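Long-range contacts in beta-glucoside phosphorylase BglX (Unidentified, PDB 5VQE), which probably cleaves beta-glucosides by phosphorolysis, as a family 3 glycoside phosphorylase whose pocket here holds a 2-fluoro glucose: residues 143-149 and 188-194; 169-173 and 225-230. One frame throughout, in Å; residues are numbered along the deposited sequence.

Contact 1: residues 143-149 and 188-194. With G2F (2-deoxy-2-fluoro-alpha-D-glucopyranose), chain B.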
loop_
_atom_site.group_PDB
_atom_site.type_symbol
_atom_site.label_atom_id
_atom_site.label_comp_id
_atom_site.label_asym_id
_atom_site.label_seq_id
_atom_site.Cartn_x
_atom_site.Cartn_y
_atom_site.Cartn_z
ATOM N N TRP A 143 2.746 -6.304 12.755
ATOM C CA TRP A 143 1.643 -5.432 12.357
ATOM C C TRP A 143 1.892 -4.996 10.919
ATOM O O TRP A 143 2.864 -4.289 10.657
ATOM C CB TRP A 143 1.573 -4.226 13.288
ATOM C CG TRP A 143 0.356 -3.359 13.182
ATOM C CD1 TRP A 143 -0.789 -3.601 12.471
ATOM C CD2 TRP A 143 0.165 -2.102 13.834
ATOM N NE1 TRP A 143 -1.679 -2.561 12.644
ATOM C CE2 TRP A 143 -1.112 -1.631 13.479
ATOM C CE3 TRP A 143 0.955 -1.326 14.690
ATOM C CZ2 TRP A 143 -1.612 -0.412 13.945
ATOM C CZ3 TRP A 143 0.458 -0.119 15.141
ATOM C CH2 TRP A 143 -0.816 0.316 14.781
ATOM N N THR A 144 1.046 -5.415 9.986
ATOM C CA THR A 144 1.138 -4.931 8.615
ATOM C C THR A 144 0.051 -3.891 8.399
ATOM O O THR A 144 -1.107 -4.106 8.776
ATOM C CB THR A 144 1.024 -6.052 7.580
ATOM O OG1 THR A 144 1.244 -5.500 6.280
ATOM C CG2 THR A 144 -0.335 -6.729 7.599
ATOM N N TYR A 145 0.445 -2.746 7.847
ATOM C CA TYR A 145 -0.484 -1.661 7.560
ATOM C C TYR A 145 -1.239 -1.964 6.269
ATOM O O TYR A 145 -1.203 -1.176 5.322
ATOM C CB TYR A 145 0.267 -0.333 7.436
ATOM C CG TYR A 145 0.749 0.304 8.719
ATOM C CD1 TYR A 145 0.076 0.127 9.923
ATOM C CD2 TYR A 145 1.865 1.135 8.710
ATOM C CE1 TYR A 145 0.511 0.748 11.081
ATOM C CE2 TYR A 145 2.301 1.761 9.859
ATOM C CZ TYR A 145 1.624 1.571 11.038
ATOM O OH TYR A 145 2.081 2.209 12.175
ATOM N N GLU A 146 -1.875 -3.127 6.209
ATOM C CA GLU A 146 -2.584 -3.598 5.028
ATOM C C GLU A 146 -3.681 -4.543 5.498
ATOM O O GLU A 146 -3.583 -5.111 6.589
ATOM C CB GLU A 146 -1.644 -4.332 4.065
ATOM C CG GLU A 146 -0.244 -3.746 3.897
ATOM C CD GLU A 146 -0.176 -2.515 3.015
ATOM O OE1 GLU A 146 -1.105 -2.282 2.208
ATOM O OE2 GLU A 146 0.834 -1.778 3.127
ATOM N N PRO A 147 -4.713 -4.777 4.677
ATOM C CA PRO A 147 -4.908 -4.447 3.265
ATOM C C PRO A 147 -5.596 -3.125 2.970
ATOM O O PRO A 147 -6.368 -2.578 3.753
ATOM C CB PRO A 147 -5.793 -5.589 2.778
ATOM C CG PRO A 147 -6.688 -5.832 3.948
ATOM C CD PRO A 147 -5.805 -5.640 5.173
ATOM N N ILE A 148 -5.288 -2.633 1.781
ATOM C CA ILE A 148 -5.933 -1.456 1.221
ATOM C C ILE A 148 -7.288 -1.867 0.668
ATOM O O ILE A 148 -7.373 -2.716 -0.228
ATOM C CB ILE A 148 -5.056 -0.829 0.129
ATOM C CG1 ILE A 148 -3.805 -0.226 0.779
ATOM C CG2 ILE A 148 -5.821 0.243 -0.658
ATOM C CD1 ILE A 148 -2.736 0.162 -0.194
ATOM N N ILE A 149 -8.347 -1.266 1.203
ATOM C CA ILE A 149 -9.700 -1.548 0.742
ATOM C C ILE A 149 -10.307 -0.279 0.164
ATOM O O ILE A 149 -11.530 -0.111 0.148
ATOM C CB ILE A 149 -10.569 -2.142 1.867
ATOM C CG1 ILE A 149 -10.589 -1.225 3.095
ATOM C CG2 ILE A 149 -10.069 -3.534 2.217
ATOM C CD1 ILE A 149 -11.605 -1.658 4.148
ATOM N N VAL A 188 0.335 -11.930 12.519
ATOM C CA VAL A 188 0.573 -10.530 12.199
ATOM C C VAL A 188 -0.770 -9.819 12.126
ATOM O O VAL A 188 -1.672 -10.250 11.400
ATOM C CB VAL A 188 1.355 -10.388 10.883
ATOM C CG1 VAL A 188 1.438 -8.925 10.446
ATOM C CG2 VAL A 188 2.762 -10.972 11.047
ATOM N N LEU A 189 -0.893 -8.732 12.876
ATOM C CA LEU A 189 -2.090 -7.910 12.840
ATOM C C LEU A 189 -2.228 -7.228 11.483
ATOM O O LEU A 189 -1.236 -6.854 10.848
ATOM C CB LEU A 189 -2.031 -6.856 13.943
ATOM C CG LEU A 189 -1.834 -7.331 15.384
ATOM C CD1 LEU A 189 -1.606 -6.136 16.318
ATOM C CD2 LEU A 189 -3.017 -8.151 15.851
ATOM N N THR A 190 -3.474 -7.054 11.039
ATOM C CA THR A 190 -3.755 -6.351 9.797
ATOM C C THR A 190 -4.432 -5.009 10.061
ATOM O O THR A 190 -4.947 -4.742 11.152
ATOM C CB THR A 190 -4.642 -7.184 8.862
ATOM O OG1 THR A 190 -5.958 -7.292 9.413
ATOM C CG2 THR A 190 -4.048 -8.568 8.635
ATOM N N THR A 191 -4.421 -4.169 9.022
ATOM C CA THR A 191 -4.888 -2.785 9.082
ATOM C C THR A 191 -5.685 -2.503 7.822
ATOM O O THR A 191 -5.103 -2.442 6.736
ATOM C CB THR A 191 -3.713 -1.810 9.156
ATOM O OG1 THR A 191 -2.778 -2.253 10.141
ATOM C CG2 THR A 191 -4.188 -0.379 9.491
ATOM N N ILE A 192 -6.989 -2.294 7.944
ATOM C CA ILE A 192 -7.754 -1.844 6.786
ATOM C C ILE A 192 -7.605 -0.335 6.640
ATOM O O ILE A 192 -7.730 0.413 7.619
ATOM C CB ILE A 192 -9.229 -2.271 6.890
ATOM C CG1 ILE A 192 -9.857 -1.866 8.233
ATOM C CG2 ILE A 192 -9.346 -3.775 6.638
ATOM C CD1 ILE A 192 -11.355 -2.224 8.338
ATOM N N LYS A 193 -7.315 0.110 5.414
ATOM C CA LYS A 193 -7.042 1.508 5.093
ATOM C C LYS A 193 -7.523 1.761 3.670
ATOM O O LYS A 193 -7.705 0.816 2.900
ATOM C CB LYS A 193 -5.543 1.828 5.252
ATOM C CG LYS A 193 -4.615 1.126 4.255
ATOM C CD LYS A 193 -3.144 1.382 4.596
ATOM C CE LYS A 193 -2.210 0.938 3.485
ATOM N NZ LYS A 193 -0.760 1.011 3.859
ATOM N N HIS A 194 -7.744 3.027 3.296
ATOM C CA HIS A 194 -7.566 4.246 4.089
ATOM C C HIS A 194 -8.937 4.862 4.415
ATOM O O HIS A 194 -9.619 5.355 3.526
ATOM C CB HIS A 194 -6.733 5.270 3.312
ATOM C CG HIS A 194 -5.393 4.764 2.863
ATOM N ND1 HIS A 194 -5.208 4.112 1.661
ATOM C CD2 HIS A 194 -4.171 4.836 3.443
ATOM C CE1 HIS A 194 -3.931 3.793 1.525
ATOM N NE2 HIS A 194 -3.278 4.225 2.589
HETATM C C1 G2F B . 0.115 7.025 5.406
HETATM C C2 G2F B . -0.280 6.213 4.130
HETATM C C3 G2F B . -0.513 4.733 4.556
HETATM C C4 G2F B . 0.767 4.217 5.282
HETATM C C5 G2F B . 1.045 5.153 6.507
HETATM C C6 G2F B . 2.375 4.730 7.247
HETATM O O3 G2F B . -0.633 3.968 3.386
HETATM O O4 G2F B . 0.471 2.947 5.800
HETATM O O5 G2F B . 1.250 6.470 6.024
HETATM O O6 G2F B . 3.403 4.652 6.300
HETATM F F2 G2F B . -1.425 6.703 3.605
HETATM O O HOH W 1 0.984 0.425 1.558
#
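Lys193 NZ reaches across to residues 143-149 and donates a hydrogen bond to Tyr145 O at 2.7 Å, nearly in line with the carbonyl bond. CG stands between backbone N and carbonyl carbon (chi1 67°), and beyond it the chain is fully extended, which carries NZ to the sugar. There NZ donates to O3 and O4 of the fluoroglucose, each 3.0 Å away. Glu146 bends at chi2 to bring OE2 within 3.3 Å of Lys193 NZ, a salt bridge in which NZ meets OE2 from above the carboxylate plane, also bridged by a water. Ile148 crosses the lysine chain, its CG1 packed tightly against Lys193 CE. An alanine in place of Lys193 would probably leave Tyr145 O and the Glu146 carboxylate without their cationic mate and the two sugar hydroxyls less firmly held. The two segments run side by side through the TIM-barrel domain, on strand 143-144 with the loop after it and on strand 191-195 with the residues leading into it, bridged singly at Trp143-Leu189 and Ile148-Lys193, the register slipping by one residue. Between the two bridges Thr191 OG1 donates to Thr144 O (2.8 Å) and takes a weak bond from Trp143 NE1, which also pairs with Thr237. Tyr145 turns its edge to one face of the Trp143 ring, CE1 3.6 Å above the centre. His194 NE2 and sugar O3 share a nearly straight hydrogen bond of 2.8 Å, and Asp150 holds His194 ND1.

Contact 2: residues 169-173 and 225-230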
loop_
_atom_site.group_PDB
_atom_site.type_symbol
_atom_site.label_atom_id
_atom_site.label_comp_id
_atom_site.label_asym_id
_atom_site.label_seq_id
_atom_site.Cartn_x
_atom_site.Cartn_y
_atom_site.Cartn_z
ATOM N N PRO A 169 -16.437 -3.457 -5.542
ATOM C CA PRO A 169 -16.470 -3.710 -4.093
ATOM C C PRO A 169 -16.515 -5.180 -3.711
ATOM O O PRO A 169 -15.899 -5.571 -2.716
ATOM C CB PRO A 169 -17.739 -2.969 -3.657
ATOM C CG PRO A 169 -17.823 -1.841 -4.594
ATOM C CD PRO A 169 -17.373 -2.384 -5.923
ATOM N N GLU A 170 -17.234 -6.014 -4.459
ATOM C CA GLU A 170 -17.328 -7.415 -4.065
ATOM C C GLU A 170 -15.979 -8.114 -4.194
ATOM O O GLU A 170 -15.619 -8.934 -3.345
ATOM C CB GLU A 170 -18.413 -8.120 -4.884
ATOM C CG GLU A 170 -19.795 -7.472 -4.727
ATOM C CD GLU A 170 -20.197 -7.282 -3.269
ATOM O OE1 GLU A 170 -20.184 -8.279 -2.519
ATOM O OE2 GLU A 170 -20.517 -6.136 -2.874
ATOM N N ARG A 171 -15.197 -7.773 -5.219
ATOM C CA ARG A 171 -13.870 -8.369 -5.359
ATOM C C ARG A 171 -12.918 -7.834 -4.290
ATOM O O ARG A 171 -12.107 -8.587 -3.736
ATOM C CB ARG A 171 -13.317 -8.114 -6.766
ATOM C CG ARG A 171 -11.963 -8.757 -7.002
ATOM C CD ARG A 171 -11.481 -8.699 -8.459
ATOM N NE ARG A 171 -12.402 -9.343 -9.398
ATOM C CZ ARG A 171 -13.208 -8.705 -10.244
ATOM N NH1 ARG A 171 -13.231 -7.378 -10.304
ATOM N NH2 ARG A 171 -13.996 -9.402 -11.053
ATOM N N ILE A 172 -13.007 -6.540 -3.979
ATOM C CA ILE A 172 -12.195 -5.975 -2.905
ATOM C C ILE A 172 -12.442 -6.734 -1.607
ATOM O O ILE A 172 -11.497 -7.086 -0.887
ATOM C CB ILE A 172 -12.485 -4.472 -2.745
ATOM C CG1 ILE A 172 -12.039 -3.716 -4.003
ATOM C CG2 ILE A 172 -11.769 -3.904 -1.527
ATOM C CD1 ILE A 172 -12.714 -2.367 -4.184
ATOM N N ILE A 173 -13.719 -6.982 -1.281
ATOM C CA ILE A 173 -14.058 -7.709 -0.059
ATOM C C ILE A 173 -13.439 -9.102 -0.084
ATOM O O ILE A 173 -12.819 -9.537 0.894
ATOM C CB ILE A 173 -15.589 -7.767 0.125
ATOM C CG1 ILE A 173 -16.141 -6.362 0.416
ATOM C CG2 ILE A 173 -15.983 -8.734 1.234
ATOM C CD1 ILE A 173 -17.662 -6.251 0.369
ATOM N N ARG A 225 -20.143 -0.565 2.905
ATOM C CA ARG A 225 -20.330 -2.004 2.763
ATOM C C ARG A 225 -19.017 -2.756 2.933
ATOM O O ARG A 225 -18.978 -3.810 3.576
ATOM C CB ARG A 225 -20.938 -2.309 1.398
ATOM C CG ARG A 225 -21.229 -3.777 1.151
ATOM C CD ARG A 225 -21.851 -3.965 -0.225
ATOM N NE ARG A 225 -21.970 -5.371 -0.597
ATOM C CZ ARG A 225 -22.981 -6.161 -0.240
ATOM N NH1 ARG A 225 -23.968 -5.692 0.509
ATOM N NH2 ARG A 225 -23.002 -7.427 -0.627
ATOM N N ILE A 226 -17.934 -2.232 2.361
ATOM C CA ILE A 226 -16.632 -2.893 2.459
ATOM C C ILE A 226 -16.113 -2.842 3.891
ATOM O O ILE A 226 -15.694 -3.862 4.456
ATOM C CB ILE A 226 -15.634 -2.251 1.479
ATOM C CG1 ILE A 226 -16.134 -2.397 0.041
ATOM C CG2 ILE A 226 -14.254 -2.880 1.630
ATOM C CD1 ILE A 226 -15.309 -1.631 -0.958
ATOM N N TYR A 227 -16.109 -1.654 4.495
ATOM C CA TYR A 227 -15.638 -1.553 5.873
ATOM C C TYR A 227 -16.431 -2.474 6.795
ATOM O O TYR A 227 -15.846 -3.199 7.607
ATOM C CB TYR A 227 -15.684 -0.095 6.338
ATOM C CG TYR A 227 -14.431 0.621 5.908
ATOM C CD1 TYR A 227 -14.382 1.325 4.712
ATOM C CD2 TYR A 227 -13.268 0.530 6.669
ATOM C CE1 TYR A 227 -13.221 1.942 4.301
ATOM C CE2 TYR A 227 -12.104 1.152 6.266
ATOM C CZ TYR A 227 -12.082 1.843 5.084
ATOM O OH TYR A 227 -10.919 2.446 4.682
ATOM N N GLN A 228 -17.759 -2.499 6.654
ATOM C CA GLN A 228 -18.564 -3.394 7.481
ATOM C C GLN A 228 -18.146 -4.847 7.292
ATOM O O GLN A 228 -18.048 -5.600 8.266
ATOM C CB GLN A 228 -20.054 -3.214 7.172
ATOM C CG GLN A 228 -20.646 -1.940 7.761
ATOM C CD GLN A 228 -22.120 -1.774 7.443
ATOM O OE1 GLN A 228 -22.512 -1.673 6.279
ATOM N NE2 GLN A 228 -22.944 -1.752 8.479
ATOM N N ALA A 229 -17.860 -5.253 6.052
ATOM C CA ALA A 229 -17.521 -6.650 5.792
ATOM C C ALA A 229 -16.192 -7.041 6.427
ATOM O O ALA A 229 -16.058 -8.150 6.959
ATOM C CB ALA A 229 -17.478 -6.911 4.286
ATOM N N LEU A 230 -15.187 -6.164 6.355
ATOM C CA LEU A 230 -13.895 -6.476 6.955
ATOM C C LEU A 230 -13.948 -6.381 8.476
ATOM O O LEU A 230 -13.252 -7.128 9.173
ATOM C CB LEU A 230 -12.823 -5.543 6.392
ATOM C CG LEU A 230 -12.156 -6.032 5.094
ATOM C CD1 LEU A 230 -11.282 -7.256 5.359
ATOM C CD2 LEU A 230 -13.187 -6.343 4.033
#
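Ile173 and Ile226 carry the apolar part of this helix pair: Ile173 CG1 lies 4.0 Å from Ile226 CG1, and the two side chains pass each other at a slant. Ile173 also sends CG2 to the methyl of Ala229 (CB, 3.9 Å), with CD1 close to the same methyl, so both of its branches rest on that one alanine. On the other flank, Ile226 lays CD1 against Pro169 CB at 3.9 Å, and its CG2 touches Ile172 CG2, the two side chains crossing at about a right angle. Nearer solvent, Arg225 and Glu170 join in a salt bridge. Arg225 NE donates to Glu170 OE2 over 2.8 Å, on the syn lone pair of that oxygen, and the N-H...O angle of 149° shows a moderately bent bond. The carboxylate and guanidinium planes stand 52° apart, so this is a single-bond grip and not a flat two-pronged pairing. Arg225 reaches there with CG anti to its own N and a chain extended to NE, whereas Glu170 bends at chi2 to turn its carboxylate to the arginine. The short axes approach to 9.8 Å and cross at -21°, near-parallel as expected for successive outer helices of a TIM barrel. Beneath them, Ile151 touches both Ile172 and Ile226, Leu230 packs on Ala176 of helix 169-184, and Tyr227 and Leu230 rest on Ile192 of strand 191-195.

Contact 1 is wholly buried, its centre about 9 Å from the chain centre, whereas that of contact 2 lies about 17 Å out and the contact has a solvent-facing edge. Their segments alternate along the chain: helix 169-184 follows strand 143-144 and leads into strand 191-195, so contact 1 pairs the strands and contact 2 pairs outer helices of the same domain. Backbone bonds and a ligand-bound lysine dominate the first; aliphatic packing and one peripheral salt bridge make the second. In contact 1 the lysine of the charged pair binds the sugar; in contact 2 the pair lies toward solvent. Tyr227 joins the layers, its ring packing on Ile149 and Ile192, with Tyr227 CE2 3.6 Å from Ile149 CD1.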